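Local coordinates for protein group II chitinase (Ostrinia furnacalis, PDB 6JAW) that probably hydrolyses internal linkages of chitin through this glycoside hydrolase family 18 catalytic domain, one piece of a longer chitin-binding protein, at residues A[12-17]-A[345-350]; A[42-47]-A[81-86]. All coordinates share one frame; numbering follows the deposited sequence.

How the interactions relate
Near the N terminus the chain runs through strand 8-14, which ends in segment 12-17. It then forms strand 38-46, which carries 42-47, and strand 78-84, which carries 81-86. Interaction 2 pairs these two later strands and closes a short loop of 33 residues. Interaction 1 closes a much longer one, bringing 345-350, at the end of strand 342-346, back beside 12-17. Interaction 2 is therefore nested inside it. Strands 8-14 and 38-46 are neighbours, so the two contacts adjoin within the TIM barrel. Trp346 CH2 packs on Phe43 CE2 at 3.5 Å. The bound ligand BBO is touched by Trp346 of 345-350 and by Trp86 at the end of 81-86.

Interaction 1. Residues A[12-17]-A[345-350]; sequences YYTNWS and IWALDL. With BBO (2-[3-(morpholin-4-yl)propyl]-1H-benzo[de]isoquinoline-1,3(2H)-dione), chain B.
Tyr12 and Trp346 meet where the first strand of the TIM barrel lies beside its last. Tyr12 CD2 comes within 3.5 Å of Trp346 CZ3. The rings meet obliquely, planes at 44°. Trp16 CZ2 meets Trp346 CZ2 edge to edge at 3.8 Å, and Thr14 CG2 touches the same indole carbon. CG of Trp346 is anti to its backbone N (chi1 -176°), which carries the six-membered ring across to these three residues. The backbone of Tyr12 is bonded through both its N and its O. Tyr12 N donates to Ile345 O at 3.2 Å, and Leu348 N donates to Tyr12 O at 2.9 Å. A cis peptide links Trp346 to Ala347 between these two bonds.

Further along, Thr14 OG1 donates to Asp349 OD1 at 2.8 Å, arriving from above the carboxylate plane. A water bridges Thr14 OG1 and Asp349 OD2, lying a short 2.5 Å from that OD2. Ser17 OG donates to Thr14 O, and Ser17 CB packs against the carboxylate carbon. Arg20 forms a salt bridge with Asp349 OD2, and Tyr12 OH is hydrogen-bonded to Asp124.

One face of the Trp346 indole lies under C17 of the BBO morpholine, with Trp346 NE1 3.3 Å from BBO O03. Ala347 CB lies over the opposite face, while Tyr12 and Trp16 meet the edge of the indole. The buried Asp349 carboxylate has the Thr14 hydroxyl and the Arg20 guanidinium as partners, a setting that would probably stabilise its negative charge.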
ATOM      1  N   TYR A  12       4.362   0.453   5.538  1.00 13.20           N
ATOM      2  CA  TYR A  12       4.460   1.796   5.001  1.00 12.30           C
ATOM      3  C   TYR A  12       4.254   2.808   6.118  1.00 16.41           C
ATOM      4  O   TYR A  12       3.281   2.731   6.879  1.00 14.68           O
ATOM      5  CB  TYR A  12       3.464   2.013   3.864  1.00 15.16           C
ATOM      6  CG  TYR A  12       4.048   1.597   2.529  1.00 19.10           C
ATOM      7  CD1 TYR A  12       4.071   0.262   2.147  1.00 19.57           C
ATOM      8  CD2 TYR A  12       4.616   2.532   1.672  1.00 21.73           C
ATOM      9  CE1 TYR A  12       4.622  -0.132   0.937  1.00 22.67           C
ATOM     10  CE2 TYR A  12       5.165   2.147   0.453  1.00 20.60           C
ATOM     11  CZ  TYR A  12       5.166   0.812   0.097  1.00 22.45           C
ATOM     12  OH  TYR A  12       5.713   0.409  -1.103  1.00 26.95           O
ATOM     13  N   TYR A  13       5.212   3.710   6.247  1.00 14.75           N
ATOM     14  CA  TYR A  13       5.111   4.870   7.112  1.00 16.85           C
ATOM     15  C   TYR A  13       4.775   6.074   6.244  1.00 18.17           C
ATOM     16  O   TYR A  13       5.339   6.240   5.159  1.00 14.98           O
ATOM     17  CB  TYR A  13       6.426   5.105   7.861  1.00 15.42           C
ATOM     18  CG  TYR A  13       6.443   6.404   8.629  1.00 21.03           C
ATOM     19  CD1 TYR A  13       5.965   6.465   9.930  1.00 21.32           C
ATOM     20  CD2 TYR A  13       6.929   7.570   8.050  1.00 21.42           C
ATOM     21  CE1 TYR A  13       5.963   7.656  10.632  1.00 22.49           C
ATOM     22  CE2 TYR A  13       6.930   8.760   8.740  1.00 23.53           C
ATOM     23  CZ  TYR A  13       6.448   8.796  10.031  1.00 20.73           C
ATOM     24  OH  TYR A  13       6.454   9.982  10.720  1.00 28.93           O
ATOM     25  N   THR A  14       3.851   6.910   6.710  1.00 13.59           N
ATOM     26  CA  THR A  14       3.446   8.092   5.965  1.00 15.40           C
ATOM     27  C   THR A  14       3.767   9.331   6.787  1.00 20.68           C
ATOM     28  O   THR A  14       3.421   9.404   7.971  1.00 16.73           O
ATOM     29  CB  THR A  14       1.958   8.031   5.601  1.00 19.54           C
ATOM     30  OG1 THR A  14       1.163   8.139   6.788  1.00 21.97           O
ATOM     31  CG2 THR A  14       1.639   6.696   4.902  1.00 16.94           C
ATOM     32  N   ASN A  15       4.443  10.301   6.171  1.00 17.46           N
ATOM     33  CA  ASN A  15       4.838  11.469   6.946  1.00 18.36           C
ATOM     34  C   ASN A  15       3.663  12.395   7.232  1.00 23.34           C
ATOM     35  O   ASN A  15       3.738  13.200   8.167  1.00 28.24           O
ATOM     36  CB  ASN A  15       5.971  12.230   6.250  1.00 26.24           C
ATOM     37  CG  ASN A  15       5.639  12.614   4.825  1.00 26.09           C
ATOM     38  OD1 ASN A  15       4.528  12.385   4.342  1.00 29.87           O
ATOM     39  ND2 ASN A  15       6.608  13.220   4.142  1.00 23.32           N
ATOM     40  N   TRP A  16       2.561  12.271   6.496  1.00 19.70           N
ATOM     41  CA  TRP A  16       1.460  13.187   6.751  1.00 19.26           C
ATOM     42  C   TRP A  16       0.574  12.753   7.914  1.00 19.37           C
ATOM     43  O   TRP A  16      -0.254  13.551   8.363  1.00 18.37           O
ATOM     44  CB  TRP A  16       0.627  13.390   5.479  1.00 15.30           C
ATOM     45  CG  TRP A  16      -0.055  12.173   4.932  1.00 21.30           C
ATOM     46  CD1 TRP A  16      -1.327  11.756   5.198  1.00 20.80           C
ATOM     47  CD2 TRP A  16       0.486  11.232   3.997  1.00 15.40           C
ATOM     48  NE1 TRP A  16      -1.610  10.609   4.494  1.00 19.27           N
ATOM     49  CE2 TRP A  16      -0.512  10.265   3.752  1.00 22.02           C
ATOM     50  CE3 TRP A  16       1.720  11.110   3.351  1.00 21.24           C
ATOM     51  CZ2 TRP A  16      -0.314   9.191   2.887  1.00 19.02           C
ATOM     52  CZ3 TRP A  16       1.918  10.040   2.491  1.00 21.68           C
ATOM     53  CH2 TRP A  16       0.904   9.095   2.267  1.00 16.67           C
ATOM     54  N   SER A  17       0.744  11.537   8.440  1.00 15.30           N
ATOM     55  CA  SER A  17      -0.027  11.128   9.610  1.00 16.48           C
ATOM     56  C   SER A  17       0.364  11.896  10.865  1.00 19.34           C
ATOM     57  O   SER A  17      -0.338  11.806  11.877  1.00 16.33           O
ATOM     58  CB  SER A  17       0.130   9.629   9.850  1.00 20.08           C
ATOM     59  OG  SER A  17       1.491   9.279  10.032  1.00 18.09           O
ATOM     60  N   ILE A 345       1.680  -3.723   4.499  1.00 15.90           N
ATOM     61  CA  ILE A 345       0.527  -3.046   5.071  1.00 14.05           C
ATOM     62  C   ILE A 345       0.566  -1.575   4.705  1.00 15.19           C
ATOM     63  O   ILE A 345       1.627  -0.939   4.711  1.00 14.01           O
ATOM     64  CB  ILE A 345       0.437  -3.232   6.597  1.00 19.22           C
ATOM     65  CG1 ILE A 345       1.652  -2.625   7.294  1.00 16.86           C
ATOM     66  CG2 ILE A 345       0.283  -4.704   6.918  1.00 20.12           C
ATOM     67  CD1 ILE A 345       1.270  -1.685   8.421  1.00 24.95           C
ATOM     68  N   TRP A 346      -0.601  -1.058   4.346  1.00 13.91           N
ATOM     69  CA  TRP A 346      -0.851   0.365   4.202  1.00 15.21           C
ATOM     70  C   TRP A 346      -1.940   0.708   5.207  1.00 16.37           C
ATOM     71  O   TRP A 346      -3.094   0.317   5.014  1.00 16.61           O
ATOM     72  CB  TRP A 346      -1.303   0.723   2.784  1.00 15.75           C
ATOM     73  CG  TRP A 346      -1.462   2.189   2.658  1.00 19.52           C
ATOM     74  CD1 TRP A 346      -2.546   2.936   3.029  1.00 21.62           C
ATOM     75  CD2 TRP A 346      -0.474   3.113   2.201  1.00 18.48           C
ATOM     76  NE1 TRP A 346      -2.297   4.268   2.811  1.00 19.94           N
ATOM     77  CE2 TRP A 346      -1.032   4.403   2.299  1.00 26.55           C
ATOM     78  CE3 TRP A 346       0.824   2.973   1.707  1.00 18.52           C
ATOM     79  CZ2 TRP A 346      -0.336   5.547   1.919  1.00 21.76           C
ATOM     80  CZ3 TRP A 346       1.516   4.112   1.334  1.00 22.43           C
ATOM     81  CH2 TRP A 346       0.933   5.380   1.440  1.00 22.79           C
ATOM     82  N   ALA A 347      -1.596   1.409   6.288  1.00 13.94           N
ATOM     83  CA  ALA A 347      -0.248   1.846   6.628  1.00 14.02           C
ATOM     84  C   ALA A 347      -0.138   1.796   8.154  1.00 16.33           C
ATOM     85  O   ALA A 347      -1.145   1.595   8.836  1.00 13.18           O
ATOM     86  CB  ALA A 347       0.022   3.260   6.105  1.00 14.25           C
ATOM     87  N   LEU A 348       1.074   1.986   8.682  1.00 12.99           N
ATOM     88  CA  LEU A 348       1.300   1.840  10.120  1.00 16.39           C
ATOM     89  C   LEU A 348       0.322   2.680  10.931  1.00 18.01           C
ATOM     90  O   LEU A 348      -0.238   2.215  11.931  1.00 16.06           O
ATOM     91  CB  LEU A 348       2.739   2.238  10.461  1.00 16.77           C
ATOM     92  CG  LEU A 348       3.829   1.204  10.171  1.00 19.51           C
ATOM     93  CD1 LEU A 348       5.209   1.839  10.162  1.00 16.69           C
ATOM     94  CD2 LEU A 348       3.766   0.069  11.190  1.00 18.34           C
ATOM     95  N   ASP A 349       0.093   3.914  10.499  1.00 15.09           N
ATOM     96  CA  ASP A 349      -0.656   4.901  11.263  1.00 17.24           C
ATOM     97  C   ASP A 349      -2.158   4.695  11.203  1.00 15.58           C
ATOM     98  O   ASP A 349      -2.894   5.456  11.839  1.00 16.69           O
ATOM     99  CB  ASP A 349      -0.333   6.293  10.732  1.00 15.75           C
ATOM    100  CG  ASP A 349      -0.410   6.350   9.219  1.00 21.35           C
ATOM    101  OD1 ASP A 349       0.593   5.997   8.549  1.00 26.97           O
ATOM    102  OD2 ASP A 349      -1.486   6.701   8.697  1.00 16.82           O
ATOM    103  N   LEU A 350      -2.635   3.714  10.444  1.00 13.47           N
ATOM    104  CA  LEU A 350      -4.067   3.515  10.297  1.00 16.13           C
ATOM    105  C   LEU A 350      -4.598   2.344  11.114  1.00 14.91           C
ATOM    106  O   LEU A 350      -5.804   2.281  11.361  1.00 16.91           O
ATOM    107  CB  LEU A 350      -4.422   3.325   8.818  1.00 12.85           C
ATOM    108  CG  LEU A 350      -3.955   4.469   7.911  1.00 14.60           C
ATOM    109  CD1 LEU A 350      -4.053   4.082   6.437  1.00 15.21           C
ATOM    110  CD2 LEU A 350      -4.764   5.731   8.185  1.00 14.69           C
TER
HETATM  111  C10 BBO B2101      -9.083   4.254  -8.869  1.00 32.42           C
HETATM  112  C13 BBO B2101      -7.050   4.858  -4.360  1.00 41.62           C
HETATM  113  C15 BBO B2101      -4.975   5.487  -3.090  1.00 50.89           C
HETATM  114  C17 BBO B2101      -4.139   3.916   0.116  1.00 49.93           C
HETATM  115  C01 BBO B2101      -9.869   4.712  -9.920  1.00 33.33           C
HETATM  116  C02 BBO B2101     -10.485   5.968  -9.854  1.00 32.68           C
HETATM  117  C03 BBO B2101     -10.310   6.771  -8.727  1.00 35.66           C
HETATM  118  C04 BBO B2101     -10.908   8.036  -8.617  1.00 32.22           C
HETATM  119  C05 BBO B2101     -10.698   8.799  -7.459  1.00 37.50           C
HETATM  120  C06 BBO B2101      -9.915   8.338  -6.424  1.00 39.57           C
HETATM  121  C07 BBO B2101      -9.339   7.110  -6.536  1.00 36.59           C
HETATM  122  C08 BBO B2101      -9.527   6.315  -7.681  1.00 33.12           C
HETATM  123  C09 BBO B2101      -8.916   5.051  -7.762  1.00 31.75           C
HETATM  124  C11 BBO B2101      -8.050   4.548  -6.613  1.00 34.29           C
HETATM  125  C12 BBO B2101      -8.478   6.607  -5.392  1.00 37.31           C
HETATM  126  C14 BBO B2101      -5.546   5.111  -4.465  1.00 50.01           C
HETATM  127  C16 BBO B2101      -4.064   4.075  -1.410  1.00 55.55           C
HETATM  128  C18 BBO B2101      -5.491   5.852   0.022  1.00 63.58           C
HETATM  129  C19 BBO B2101      -6.238   5.129  -1.090  1.00 59.28           C
HETATM  130  N01 BBO B2101      -7.854   5.344  -5.468  1.00 40.16           N
HETATM  131  N02 BBO B2101      -5.306   4.526  -2.043  1.00 66.63           N
HETATM  132  O01 BBO B2101      -7.444   3.297  -6.701  1.00 44.85           O
HETATM  133  O02 BBO B2101      -8.305   7.410  -4.265  1.00 48.22           O
HETATM  134  O03 BBO B2101      -4.804   4.935   0.818  1.00 59.93           O
HETATM  135  O   HOH W   1      -1.754   7.585   6.375  1.00 21.11           O
HETATM  136  O   HOH W   2       2.915   6.055   9.304  1.00 24.88           O

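Interaction 2. Residues A[42-47]-A[81-86]; sequences GFAVLG and LALGGW. With BBO (2-[3-(morpholin-4-yl)propyl]-1H-benzo[de]isoquinoline-1,3(2H)-dione), chain B.
Ala44 N donates to Ala82 O at 2.8 Å, the shortest polar bond between 42-47 and 81-86. Ala44 O in turn accepts from Gly84 N at 2.9 Å. Together they join two neighbouring parallel strands of the TIM barrel, with Ala44 bridged to Leu83. The axes of strands 42-46 and 81-84 cross at -47°. Ala44 O also receives a CA-H...O contact from Leu83 CA.

The Ala44 and Leu83 side chains lie on one side of the sheet. There Leu81 CD2 meets Ala44 CB at 3.9 Å, and Leu83 CD1 reaches the backbone at Val45 C. Helix 101-118 covers Leu81 and Leu83 with Phe114 and Phe107.

Phe43 lies beside the other strand. A cis peptide precedes it. With CG anti to the carbonyl carbon (chi1 -73°), its ring is carried beside Ala82 and Gly85. Its CD1 touches Ala82 CB at 3.5 Å, and Gly84 O sits over a ring face, near CG. Beyond Gly85 the chain leads to Trp86, whose indole face receives the ligand: BBO C14 is 3.6 Å from Trp86 CE3. Gly85 CA makes a CH-pi contact over the face of the Phe43 ring, 3.8 Å from its centroid and 13° off the normal.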
ATOM      1  N   GLY A  42       6.980   6.903   3.085  1.00 13.35           N
ATOM      2  CA  GLY A  42       6.226   7.589   2.044  1.00 17.36           C
ATOM      3  C   GLY A  42       5.925   9.023   2.449  1.00 15.31           C
ATOM      4  O   GLY A  42       5.406   9.266   3.537  1.00 17.97           O
ATOM      5  N   PHE A  43       6.253   9.969   1.568  1.00 19.46           N
ATOM      6  CA  PHE A  43       6.865   9.760   0.257  1.00 16.50           C
ATOM      7  C   PHE A  43       7.875  10.870  -0.018  1.00 18.53           C
ATOM      8  O   PHE A  43       7.677  12.005   0.412  1.00 19.27           O
ATOM      9  CB  PHE A  43       5.823   9.794  -0.867  1.00 17.09           C
ATOM     10  CG  PHE A  43       4.941   8.593  -0.927  1.00 19.43           C
ATOM     11  CD1 PHE A  43       5.391   7.426  -1.504  1.00 16.17           C
ATOM     12  CD2 PHE A  43       3.652   8.640  -0.426  1.00 19.52           C
ATOM     13  CE1 PHE A  43       4.583   6.311  -1.570  1.00 18.40           C
ATOM     14  CE2 PHE A  43       2.835   7.529  -0.489  1.00 22.53           C
ATOM     15  CZ  PHE A  43       3.302   6.362  -1.059  1.00 19.42           C
ATOM     16  N   ALA A  44       8.942  10.549  -0.741  1.00 12.46           N
ATOM     17  CA  ALA A  44       9.631  11.567  -1.518  1.00 14.33           C
ATOM     18  C   ALA A  44       8.886  11.777  -2.835  1.00 16.34           C
ATOM     19  O   ALA A  44       8.088  10.940  -3.261  1.00 18.24           O
ATOM     20  CB  ALA A  44      11.081  11.165  -1.783  1.00 13.16           C
ATOM     21  N   VAL A  45       9.139  12.912  -3.484  1.00 18.55           N
ATOM     22  CA  VAL A  45       8.443  13.251  -4.717  1.00 18.80           C
ATOM     23  C   VAL A  45       9.458  13.630  -5.786  1.00 18.99           C
ATOM     24  O   VAL A  45      10.631  13.883  -5.512  1.00 16.86           O
ATOM     25  CB  VAL A  45       7.415  14.387  -4.530  1.00 17.89           C
ATOM     26  CG1 VAL A  45       6.318  13.952  -3.567  1.00 20.03           C
ATOM     27  CG2 VAL A  45       8.103  15.662  -4.044  1.00 18.51           C
ATOM     28  N   LEU A  46       8.980  13.663  -7.025  1.00 17.56           N
ATOM     29  CA  LEU A  46       9.787  14.087  -8.157  1.00 21.77           C
ATOM     30  C   LEU A  46       9.696  15.600  -8.287  1.00 17.93           C
ATOM     31  O   LEU A  46       8.612  16.138  -8.525  1.00 20.96           O
ATOM     32  CB  LEU A  46       9.309  13.406  -9.437  1.00 21.13           C
ATOM     33  CG  LEU A  46      10.221  13.591 -10.645  1.00 23.60           C
ATOM     34  CD1 LEU A  46      11.614  13.048 -10.337  1.00 22.08           C
ATOM     35  CD2 LEU A  46       9.611  12.888 -11.839  1.00 19.48           C
ATOM     36  N   GLY A  47      10.817  16.283  -8.105  1.00 17.08           N
ATOM     37  CA  GLY A  47      10.825  17.726  -8.203  1.00 20.72           C
ATOM     38  C   GLY A  47      10.709  18.194  -9.640  1.00 31.37           C
ATOM     39  O   GLY A  47      10.767  17.415 -10.595  1.00 28.78           O
ATOM     40  N   LEU A  81      13.125   4.434   1.243  1.00 10.68           N
ATOM     41  CA  LEU A  81      12.401   5.656   0.925  1.00 12.00           C
ATOM     42  C   LEU A  81      11.547   5.410  -0.308  1.00 15.88           C
ATOM     43  O   LEU A  81      12.048   4.916  -1.323  1.00 15.29           O
ATOM     44  CB  LEU A  81      13.372   6.813   0.684  1.00 12.33           C
ATOM     45  CG  LEU A  81      12.776   8.133   0.207  1.00 13.39           C
ATOM     46  CD1 LEU A  81      11.757   8.683   1.210  1.00 12.18           C
ATOM     47  CD2 LEU A  81      13.912   9.114   0.009  1.00 14.66           C
ATOM     48  N   ALA A  82      10.257   5.725  -0.214  1.00 13.37           N
ATOM     49  CA  ALA A  82       9.361   5.554  -1.346  1.00 13.09           C
ATOM     50  C   ALA A  82       9.281   6.843  -2.146  1.00 16.07           C
ATOM     51  O   ALA A  82       9.233   7.941  -1.585  1.00 15.21           O
ATOM     52  CB  ALA A  82       7.960   5.139  -0.897  1.00 13.80           C
ATOM     53  N   LEU A  83       9.259   6.697  -3.465  1.00 16.23           N
ATOM     54  CA  LEU A  83       9.151   7.816  -4.384  1.00 15.14           C
ATOM     55  C   LEU A  83       7.814   7.749  -5.103  1.00 16.24           C
ATOM     56  O   LEU A  83       7.484   6.733  -5.723  1.00 16.76           O
ATOM     57  CB  LEU A  83      10.293   7.793  -5.401  1.00 16.46           C
ATOM     58  CG  LEU A  83      10.179   8.816  -6.522  1.00 18.59           C
ATOM     59  CD1 LEU A  83      10.357  10.228  -5.971  1.00 17.22           C
ATOM     60  CD2 LEU A  83      11.217   8.508  -7.570  1.00 20.31           C
ATOM     61  N   GLY A  84       7.051   8.829  -5.024  1.00 17.30           N
ATOM     62  CA  GLY A  84       5.826   8.911  -5.787  1.00 19.38           C
ATOM     63  C   GLY A  84       4.590   8.914  -4.921  1.00 17.41           C
ATOM     64  O   GLY A  84       4.395   9.816  -4.102  1.00 18.25           O
ATOM     65  N   GLY A  85       3.754   7.899  -5.080  1.00 17.88           N
ATOM     66  CA  GLY A  85       2.469   7.872  -4.419  1.00 18.46           C
ATOM     67  C   GLY A  85       1.368   8.398  -5.317  1.00 19.66           C
ATOM     68  O   GLY A  85       1.600   8.961  -6.389  1.00 14.96           O
ATOM     69  N   TRP A  86       0.135   8.208  -4.846  1.00 20.57           N
ATOM     70  CA  TRP A  86      -1.036   8.565  -5.640  1.00 21.34           C
ATOM     71  C   TRP A  86      -1.012  10.034  -6.051  1.00 17.96           C
ATOM     72  O   TRP A  86      -1.123  10.359  -7.237  1.00 18.72           O
ATOM     73  CB  TRP A  86      -2.307   8.251  -4.852  1.00 24.40           C
ATOM     74  CG  TRP A  86      -3.551   8.607  -5.590  1.00 23.42           C
ATOM     75  CD1 TRP A  86      -4.325   9.714  -5.411  1.00 25.97           C
ATOM     76  CD2 TRP A  86      -4.159   7.857  -6.647  1.00 25.32           C
ATOM     77  NE1 TRP A  86      -5.388   9.694  -6.285  1.00 24.97           N
ATOM     78  CE2 TRP A  86      -5.308   8.563  -7.054  1.00 25.08           C
ATOM     79  CE3 TRP A  86      -3.848   6.650  -7.283  1.00 26.14           C
ATOM     80  CZ2 TRP A  86      -6.145   8.105  -8.071  1.00 27.21           C
ATOM     81  CZ3 TRP A  86      -4.684   6.195  -8.293  1.00 23.49           C
ATOM     82  CH2 TRP A  86      -5.817   6.921  -8.674  1.00 23.61           C
TER
HETATM   83  C10 BBO B2101      -9.083   4.254  -8.869  1.00 32.42           C
HETATM   84  C13 BBO B2101      -7.050   4.858  -4.360  1.00 41.62           C
HETATM   85  C15 BBO B2101      -4.975   5.487  -3.090  1.00 50.89           C
HETATM   86  C17 BBO B2101      -4.139   3.916   0.116  1.00 49.93           C
HETATM   87  C01 BBO B2101      -9.869   4.712  -9.920  1.00 33.33           C
HETATM   88  C02 BBO B2101     -10.485   5.968  -9.854  1.00 32.68           C
HETATM   89  C03 BBO B2101     -10.310   6.771  -8.727  1.00 35.66           C
HETATM   90  C04 BBO B2101     -10.908   8.036  -8.617  1.00 32.22           C
HETATM   91  C05 BBO B2101     -10.698   8.799  -7.459  1.00 37.50           C
HETATM   92  C06 BBO B2101      -9.915   8.338  -6.424  1.00 39.57           C
HETATM   93  C07 BBO B2101      -9.339   7.110  -6.536  1.00 36.59           C
HETATM   94  C08 BBO B2101      -9.527   6.315  -7.681  1.00 33.12           C
HETATM   95  C09 BBO B2101      -8.916   5.051  -7.762  1.00 31.75           C
HETATM   96  C11 BBO B2101      -8.050   4.548  -6.613  1.00 34.29           C
HETATM   97  C12 BBO B2101      -8.478   6.607  -5.392  1.00 37.31           C
HETATM   98  C14 BBO B2101      -5.546   5.111  -4.465  1.00 50.01           C
HETATM   99  C16 BBO B2101      -4.064   4.075  -1.410  1.00 55.55           C
HETATM  100  C18 BBO B2101      -5.491   5.852   0.022  1.00 63.58           C
HETATM  101  C19 BBO B2101      -6.238   5.129  -1.090  1.00 59.28           C
HETATM  102  N01 BBO B2101      -7.854   5.344  -5.468  1.00 40.16           N
HETATM  103  N02 BBO B2101      -5.306   4.526  -2.043  1.00 66.63           N
HETATM  104  O01 BBO B2101      -7.444   3.297  -6.701  1.00 44.85           O
HETATM  105  O02 BBO B2101      -8.305   7.410  -4.265  1.00 48.22           O
HETATM  106  O03 BBO B2101      -4.804   4.935   0.818  1.00 59.93           O